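Local coordinates for phosphoenolpyruvate-protein phosphotransferase (Acinetobacter sp., PDB 3CI6), which probably transfers the phosphoryl group of phosphoenolpyruvate to a histidine of its partner protein, with magnesium as cofactor, and is represented here by its GAF domain, at residues B[81-85]-B[117-121]; B[29-34]-B[60-64]; B[92-96]-B[139-143]. One frame throughout, in Å; residues are numbered along the deposited sequence. Where two conformers were deposited one is given.

Contact 1: B[81-85]-B[117-121]; sequences LVGLV and FLGVP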
loop_
_atom_site.group_PDB
_atom_site.type_symbol
_atom_site.label_atom_id
_atom_site.label_comp_id
_atom_site.label_asym_id
_atom_site.label_seq_id
_atom_site.Cartn_x
_atom_site.Cartn_y
_atom_site.Cartn_z
ATOM N N LEU B 81 -21.052 5.094 -11.717
ATOM C CA LEU B 81 -19.915 4.163 -11.770
ATOM C C LEU B 81 -19.038 4.194 -10.526
ATOM O O LEU B 81 -18.538 3.139 -10.101
ATOM C CB LEU B 81 -19.068 4.376 -13.028
ATOM C CG LEU B 81 -19.749 4.061 -14.351
ATOM C CD1 LEU B 81 -18.957 4.667 -15.522
ATOM C CD2 LEU B 81 -19.935 2.510 -14.434
ATOM N N VAL B 82 -18.827 5.370 -9.919
ATOM C CA VAL B 82 -18.050 5.421 -8.688
ATOM C C VAL B 82 -18.761 4.632 -7.582
ATOM O O VAL B 82 -18.144 3.819 -6.853
ATOM C CB VAL B 82 -17.766 6.893 -8.239
ATOM C CG1 VAL B 82 -17.202 6.953 -6.839
ATOM C CG2 VAL B 82 -16.879 7.629 -9.289
ATOM N N GLY B 83 -20.072 4.847 -7.455
ATOM C CA GLY B 83 -20.839 4.073 -6.477
ATOM C C GLY B 83 -20.739 2.584 -6.741
ATOM O O GLY B 83 -20.669 1.783 -5.799
ATOM N N LEU B 84 -20.733 2.191 -8.020
ATOM C CA LEU B 84 -20.717 0.779 -8.351
ATOM C C LEU B 84 -19.395 0.129 -7.967
ATOM O O LEU B 84 -19.383 -0.993 -7.459
ATOM C CB LEU B 84 -20.976 0.570 -9.840
ATOM C CG LEU B 84 -21.164 -0.865 -10.315
ATOM C CD1 LEU B 84 -22.421 -1.486 -9.747
ATOM C CD2 LEU B 84 -21.209 -0.932 -11.843
ATOM N N VAL B 85 -18.297 0.847 -8.174
ATOM C CA VAL B 85 -16.980 0.362 -7.785
ATOM C C VAL B 85 -16.990 0.097 -6.279
ATOM O O VAL B 85 -16.510 -0.933 -5.794
ATOM C CB VAL B 85 -15.859 1.346 -8.119
ATOM C CG1 VAL B 85 -14.541 0.930 -7.507
ATOM C CG2 VAL B 85 -15.693 1.508 -9.666
ATOM N N PHE B 117 -13.058 4.973 -18.479
ATOM C CA PHE B 117 -13.212 5.032 -17.033
ATOM C C PHE B 117 -12.501 3.822 -16.442
ATOM O O PHE B 117 -12.783 2.699 -16.816
ATOM C CB PHE B 117 -14.690 4.938 -16.658
ATOM C CG PHE B 117 -14.954 4.903 -15.174
ATOM C CD1 PHE B 117 -14.998 3.697 -14.507
ATOM C CD2 PHE B 117 -15.155 6.060 -14.438
ATOM C CE1 PHE B 117 -15.258 3.636 -13.180
ATOM C CE2 PHE B 117 -15.421 6.013 -13.072
ATOM C CZ PHE B 117 -15.440 4.806 -12.440
ATOM N N LEU B 118 -11.626 4.082 -15.495
ATOM C CA LEU B 118 -10.951 3.038 -14.745
ATOM C C LEU B 118 -11.077 3.372 -13.271
ATOM O O LEU B 118 -10.470 4.322 -12.781
ATOM C CB LEU B 118 -9.486 2.946 -15.172
ATOM C CG LEU B 118 -8.533 2.103 -14.342
ATOM C CD1 LEU B 118 -9.040 0.706 -14.067
ATOM C CD2 LEU B 118 -7.147 2.039 -15.050
ATOM N N GLY B 119 -11.944 2.639 -12.584
ATOM C CA GLY B 119 -12.230 2.900 -11.146
ATOM C C GLY B 119 -11.703 1.750 -10.314
ATOM O O GLY B 119 -11.907 0.572 -10.688
ATOM N N VAL B 120 -11.029 2.084 -9.210
ATOM C CA VAL B 120 -10.340 1.116 -8.394
ATOM C C VAL B 120 -10.771 1.355 -6.940
ATOM O O VAL B 120 -10.709 2.490 -6.455
ATOM C CB VAL B 120 -8.814 1.253 -8.524
ATOM C CG1 VAL B 120 -8.154 0.179 -7.705
ATOM C CG2 VAL B 120 -8.404 1.162 -9.979
ATOM N N PRO B 121 -11.253 0.316 -6.270
ATOM C CA PRO B 121 -11.690 0.553 -4.883
ATOM C C PRO B 121 -10.506 0.659 -3.937
ATOM O O PRO B 121 -9.509 -0.056 -4.085
ATOM C CB PRO B 121 -12.470 -0.687 -4.572
ATOM C CG PRO B 121 -11.863 -1.724 -5.424
ATOM C CD PRO B 121 -11.438 -1.077 -6.678
#
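Leu81 lies over one face of the Phe117 ring. Its CB stands 3.7 Å from Phe117 CZ and 4.0 Å from the ring centroid, 22° off the normal, which is CH-pi geometry displaced toward the rim. The two side chains run past each other in opposite directions, bringing Leu81 CD1 back over Phe117 CG at 4.0 Å. With chi1 at 176°, the ring of Phe117 trails away from its own N and projects from the strand toward the helix, where Val85 CG2 meets it near the ring plane, 4.1 Å from Phe117 CE1. In this GAF domain helix 80-88 packs on the antiparallel sheet face turned away from helix 144-167, which takes Leu118 and Val120. Gly119, without a side chain, forms the hollow beside the ring. Val85 CG2 drops into it, 4.0 Å from Gly119 CA. The other branch, Val85 CG1, rests against Pro121, 3.6 Å from Pro121 N, the two side chains crossing at about a right angle. Val82 touches the ring more loosely and turns to Val131 and Val133 of the adjoining strand 127-136.

Contact 2: B[29-34]-B[60-64]; sequences LDIMVN and MASKG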
loop_
_atom_site.group_PDB
_atom_site.type_symbol
_atom_site.label_atom_id
_atom_site.label_comp_id
_atom_site.label_asym_id
_atom_site.label_seq_id
_atom_site.Cartn_x
_atom_site.Cartn_y
_atom_site.Cartn_z
ATOM N N LEU B 29 -2.794 12.311 -0.822
ATOM C CA LEU B 29 -3.784 12.236 -1.902
ATOM C C LEU B 29 -3.326 13.030 -3.127
ATOM O O LEU B 29 -3.495 12.576 -4.271
ATOM C CB LEU B 29 -5.147 12.740 -1.430
ATOM C CG LEU B 29 -5.777 11.974 -0.276
ATOM C CD1 LEU B 29 -7.079 12.669 0.182
ATOM C CD2 LEU B 29 -6.030 10.487 -0.645
ATOM N N ASP B 30 -2.771 14.210 -2.869
ATOM C CA ASP B 30 -2.326 15.093 -3.938
ATOM C C ASP B 30 -1.163 14.455 -4.673
ATOM O O ASP B 30 -1.095 14.463 -5.922
ATOM C CB ASP B 30 -1.935 16.454 -3.348
ATOM C CG ASP B 30 -1.462 17.460 -4.387
ATOM O OD1 ASP B 30 -2.241 17.744 -5.319
ATOM O OD2 ASP B 30 -0.350 18.013 -4.172
ATOM N N ILE B 31 -0.211 13.904 -3.912
ATOM C CA ILE B 31 0.929 13.209 -4.531
ATOM C C ILE B 31 0.434 12.065 -5.367
ATOM O O ILE B 31 0.861 11.880 -6.507
ATOM C CB ILE B 31 1.881 12.677 -3.454
ATOM C CG1 ILE B 31 2.627 13.831 -2.811
ATOM C CG2 ILE B 31 2.899 11.744 -4.050
ATOM C CD1 ILE B 31 3.187 13.469 -1.391
HETATM N N MSE B 32 -0.477 11.268 -4.822
HETATM C CA MSE B 32 -0.913 10.097 -5.578
HETATM C C MSE B 32 -1.597 10.462 -6.895
HETATM O O MSE B 32 -1.264 9.896 -7.935
HETATM C CB MSE B 32 -1.837 9.204 -4.777
HETATM C CG MSE B 32 -2.092 7.889 -5.485
HETATM SE SE MSE B 32 -3.169 6.796 -4.381
HETATM C CE MSE B 32 -4.725 8.011 -4.253
ATOM N N VAL B 33 -2.549 11.381 -6.877
ATOM C CA VAL B 33 -3.276 11.669 -8.153
ATOM C C VAL B 33 -2.349 12.258 -9.204
ATOM O O VAL B 33 -2.450 11.953 -10.402
ATOM C CB VAL B 33 -4.565 12.510 -7.978
ATOM C CG1 VAL B 33 -5.542 11.758 -7.092
ATOM C CG2 VAL B 33 -4.270 13.904 -7.503
ATOM N N ASN B 34 -1.436 13.127 -8.805
ATOM C CA ASN B 34 -0.549 13.777 -9.770
ATOM C C ASN B 34 0.483 12.794 -10.293
ATOM O O ASN B 34 0.770 12.767 -11.485
ATOM C CB ASN B 34 0.081 14.994 -9.126
ATOM C CG ASN B 34 -0.875 16.160 -9.117
ATOM O OD1 ASN B 34 -1.079 16.806 -10.162
ATOM N ND2 ASN B 34 -1.541 16.388 -7.993
HETATM N N MSE B 60 -11.635 14.468 -3.148
HETATM C CA MSE B 60 -10.572 15.002 -2.259
HETATM C C MSE B 60 -9.268 15.422 -2.893
HETATM O O MSE B 60 -8.477 16.183 -2.286
HETATM C CB MSE B 60 -10.269 13.991 -1.147
HETATM C CG MSE B 60 -11.447 13.631 -0.326
HETATM SE SE MSE B 60 -11.772 14.986 0.962
HETATM C CE MSE B 60 -10.189 14.743 2.129
ATOM N N ALA B 61 -9.053 14.968 -4.123
ATOM C CA ALA B 61 -7.879 15.386 -4.880
ATOM C C ALA B 61 -8.078 15.038 -6.341
ATOM O O ALA B 61 -8.767 14.057 -6.652
ATOM C CB ALA B 61 -6.640 14.716 -4.343
ATOM N N SER B 62 -7.483 15.815 -7.225
ATOM C CA SER B 62 -7.561 15.528 -8.650
ATOM C C SER B 62 -6.450 16.179 -9.427
ATOM O O SER B 62 -6.081 17.333 -9.179
ATOM C CB SER B 62 -8.877 16.009 -9.246
ATOM O OG SER B 62 -9.001 15.609 -10.614
ATOM N N LYS B 63 -5.931 15.423 -10.393
ATOM C CA LYS B 63 -5.164 16.004 -11.503
ATOM C C LYS B 63 -6.097 15.983 -12.708
ATOM O O LYS B 63 -6.523 14.906 -13.097
ATOM C CB LYS B 63 -3.858 15.243 -11.768
ATOM C CG LYS B 63 -3.014 15.786 -12.943
ATOM C CD LYS B 63 -3.650 15.506 -14.317
ATOM C CE LYS B 63 -2.634 15.504 -15.474
ATOM N NZ LYS B 63 -3.319 15.294 -16.810
ATOM N N GLY B 64 -6.446 17.149 -13.248
ATOM C CA GLY B 64 -7.210 17.227 -14.468
ATOM C C GLY B 64 -8.609 17.788 -14.333
ATOM O O GLY B 64 -9.074 18.443 -15.259
HETATM O O HOH W 1 -3.406 18.452 -8.129
#
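Helix 25-40 of the GAF domain lies against strand 56-63 close to the pocket that holds the bound 1-ethoxy-2-(2-ethoxyethoxy)ethane; the side chain of Met60, a selenomethionine, comes within about 4 Å of that ligand. Leu29 CD1 reaches Met60 CB at 3.7 Å, the two side chains crossing obliquely, and both also touch Leu49, a residue of the ligand pocket. The small Ala61 side chain is consistent with the close approach of helix and strand, 7.1 Å between the axes of the short segments at an angle of 28°. Ala61 CB sits 3.8 Å from Leu29 CB and is approached from the next helical turn by Val33 CG2 at 4.0 Å. A chi1 of -61° sets Val33 CG1 anti to the carbonyl carbon and leaves CG2 between N and C, where it also presses on the strand backbone, 3.7 Å from Lys63 N.

At the solvent-accessible end the contact becomes polar. Asn34 ND2 bonds back to Asp30 O at 2.9 Å, nearly straight at 166° and close to the amide plane; Asn34 N reaches the same oxygen from the opposite face of its plane. The amide also donates to a water that in turn donates to Ser62 O, so one bridged path links helix to strand. With its rotation thus held, Asn34 lays OD1 3.5 Å from Lys63 CG. The lysine chain then bends away, and its NZ bonds to the carbonyls of Val42 and Asp43, while Ser62 OG pairs with Ser46. Met60 and Ala61 both face Ile47, forming a classic beta bulge in the antiparallel pairing with strand 44-51, an irregularity set into the helix-backed antiparallel sheet of the GAF fold.

Contact 3: B[92-96]-B[139-143]; sequences VNLEN and PQDFS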
loop_
_atom_site.group_PDB
_atom_site.type_symbol
_atom_site.label_atom_id
_atom_site.label_comp_id
_atom_site.label_asym_id
_atom_site.label_seq_id
_atom_site.Cartn_x
_atom_site.Cartn_y
_atom_site.Cartn_z
ATOM N N VAL B 92 -13.496 -1.530 -12.005
ATOM C CA VAL B 92 -14.334 -1.354 -13.190
ATOM C C VAL B 92 -13.465 -0.630 -14.224
ATOM O O VAL B 92 -13.202 0.551 -14.122
ATOM C CB VAL B 92 -15.591 -0.565 -12.902
ATOM C CG1 VAL B 92 -16.366 -0.337 -14.179
ATOM C CG2 VAL B 92 -16.460 -1.273 -11.885
ATOM N N ASN B 93 -13.012 -1.393 -15.220
ATOM C CA ASN B 93 -12.081 -0.913 -16.233
ATOM C C ASN B 93 -12.824 -0.951 -17.553
ATOM O O ASN B 93 -12.964 -2.025 -18.164
ATOM C CB ASN B 93 -10.833 -1.765 -16.249
ATOM C CG ASN B 93 -9.810 -1.300 -17.271
ATOM O OD1 ASN B 93 -10.048 -0.308 -17.987
ATOM N ND2 ASN B 93 -8.672 -2.026 -17.357
ATOM N N LEU B 94 -13.355 0.204 -17.950
ATOM C CA LEU B 94 -14.165 0.362 -19.144
ATOM C C LEU B 94 -13.371 1.082 -20.215
ATOM O O LEU B 94 -13.088 2.281 -20.113
ATOM C CB LEU B 94 -15.416 1.167 -18.855
ATOM C CG LEU B 94 -16.514 0.446 -18.111
ATOM C CD1 LEU B 94 -17.635 1.473 -17.874
ATOM C CD2 LEU B 94 -16.989 -0.755 -18.902
ATOM N N GLU B 95 -13.055 0.350 -21.258
ATOM C CA GLU B 95 -12.350 0.907 -22.375
ATOM C C GLU B 95 -13.200 1.979 -23.017
ATOM O O GLU B 95 -12.705 3.039 -23.359
ATOM C CB GLU B 95 -12.039 -0.172 -23.412
ATOM C CG GLU B 95 -11.346 0.315 -24.664
ATOM C CD GLU B 95 -11.076 -0.758 -25.683
ATOM O OE1 GLU B 95 -11.451 -1.940 -25.454
ATOM O OE2 GLU B 95 -10.496 -0.404 -26.735
ATOM N N ASN B 96 -14.477 1.668 -23.210
ATOM C CA ASN B 96 -15.381 2.596 -23.844
ATOM C C ASN B 96 -16.576 2.810 -22.931
ATOM O O ASN B 96 -17.543 2.036 -22.949
ATOM C CB ASN B 96 -15.803 2.054 -25.197
ATOM C CG ASN B 96 -16.598 3.068 -26.002
ATOM O OD1 ASN B 96 -16.976 4.110 -25.469
ATOM N ND2 ASN B 96 -16.851 2.781 -27.257
ATOM N N PRO B 139 -11.823 6.686 -25.736
ATOM C CA PRO B 139 -11.755 5.313 -25.237
ATOM C C PRO B 139 -10.274 4.875 -25.173
ATOM O O PRO B 139 -9.487 5.211 -26.059
ATOM C CB PRO B 139 -12.541 4.514 -26.286
ATOM C CG PRO B 139 -13.388 5.492 -26.980
ATOM C CD PRO B 139 -12.577 6.757 -27.006
ATOM N N GLN B 140 -9.909 4.130 -24.131
ATOM C CA GLN B 140 -8.527 3.662 -23.901
ATOM C C GLN B 140 -8.581 2.269 -23.282
ATOM O O GLN B 140 -9.312 2.061 -22.315
ATOM C CB GLN B 140 -7.767 4.563 -22.908
ATOM C CG GLN B 140 -7.657 6.010 -23.255
ATOM C CD GLN B 140 -6.625 6.254 -24.305
ATOM O OE1 GLN B 140 -5.482 6.574 -23.990
ATOM N NE2 GLN B 140 -6.982 6.033 -25.551
ATOM N N ASP B 141 -7.748 1.367 -23.762
ATOM C CA ASP B 141 -7.628 0.012 -23.248
ATOM C C ASP B 141 -6.428 0.015 -22.330
ATOM O O ASP B 141 -5.276 0.130 -22.784
ATOM C CB ASP B 141 -7.444 -0.987 -24.404
ATOM C CG ASP B 141 -7.351 -2.429 -23.934
ATOM O OD1 ASP B 141 -7.188 -2.680 -22.729
ATOM O OD2 ASP B 141 -7.438 -3.337 -24.802
ATOM N N PHE B 142 -6.708 -0.078 -21.038
ATOM C CA PHE B 142 -5.662 -0.148 -20.015
ATOM C C PHE B 142 -5.415 -1.570 -19.569
ATOM O O PHE B 142 -6.363 -2.299 -19.273
ATOM C CB PHE B 142 -5.987 0.744 -18.833
ATOM C CG PHE B 142 -5.856 2.188 -19.162
ATOM C CD1 PHE B 142 -4.646 2.713 -19.554
ATOM C CD2 PHE B 142 -6.938 2.990 -19.160
ATOM C CE1 PHE B 142 -4.539 4.022 -19.919
ATOM C CE2 PHE B 142 -6.848 4.325 -19.515
ATOM C CZ PHE B 142 -5.646 4.839 -19.899
ATOM N N SER B 143 -4.142 -1.946 -19.502
ATOM C CA SER B 143 -3.739 -3.303 -19.263
ATOM C C SER B 143 -3.729 -3.679 -17.789
ATOM O O SER B 143 -3.919 -2.852 -16.891
ATOM C CB SER B 143 -2.311 -3.515 -19.793
ATOM O OG SER B 143 -1.341 -3.090 -18.864
HETATM O O HOH W 2 -9.491 -0.054 -20.442
#
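Two direct hydrogen bonds join Asn93 and Glu95 to the loop 139-143. Asn93 ND2 donates to Phe142 O at 3.0 Å with an N-H...O angle of 150°; the acceptor lies close to the amide plane, but the donor stands above the carbonyl plane, 36° out of it. Asn93 CG, extended away from its own backbone N (chi1 -179°), carries the amide across to the loop, where ND2 also bonds to Glu147 OE2 on the following helix. The second bond is between backbones, Gln140 N to Glu95 O at 3.1 Å. Beside it, Glu95 CA makes a CA-H...O contact of 3.3 Å with Gln140 O.

A water accepts from Phe142 N at 2.8 Å and sits between Asn93 OD1 and Gln140 O; how it shares its protons with these is uncertain.

The rest is van der Waals packing and charge. Pro139 CG stands 4.1 Å from Asn96 OD1, the two side chains pointing the same way, and that oxygen bonds to Ser98 OG. The extended Glu95 side chain passes Asp141 at a slant, with Glu95 CD 3.9 Å from Asp141 CB. Glu95 OE1 and Asp141 OD2, 4.3 Å apart, probably repel as like charges, an effect that solvent at this surface would weaken.

Ser143 occupies the N-cap position of helix 144-167. The loop, running from strand 127-136 into that helix, is pinned across edge strand 92-94 of the GAF sheet, outermost on its side within this chain.

How the contacts relate
All three contacts belong to one GAF domain and reach the same antiparallel sheet. Contact 2 closes along the chain before contacts 1 and 3 begin; those two interleave, their segments alternating as 81-85, 92-96, 117-121 and 139-143. Contacts 1 and 3, with centres 12 Å apart, meet directly: strands 92-94 and 116-124 are sheet neighbours, with probable hydrogen bonds from Leu94 N to Phe117 O and Gly119 N to Val92 O. Contact 2 is centred 16 Å from contact 1 and 20 Å from contact 3, touching neither. The sheet therefore connects the ligand-side helix-strand packing with the edge strand and its loop.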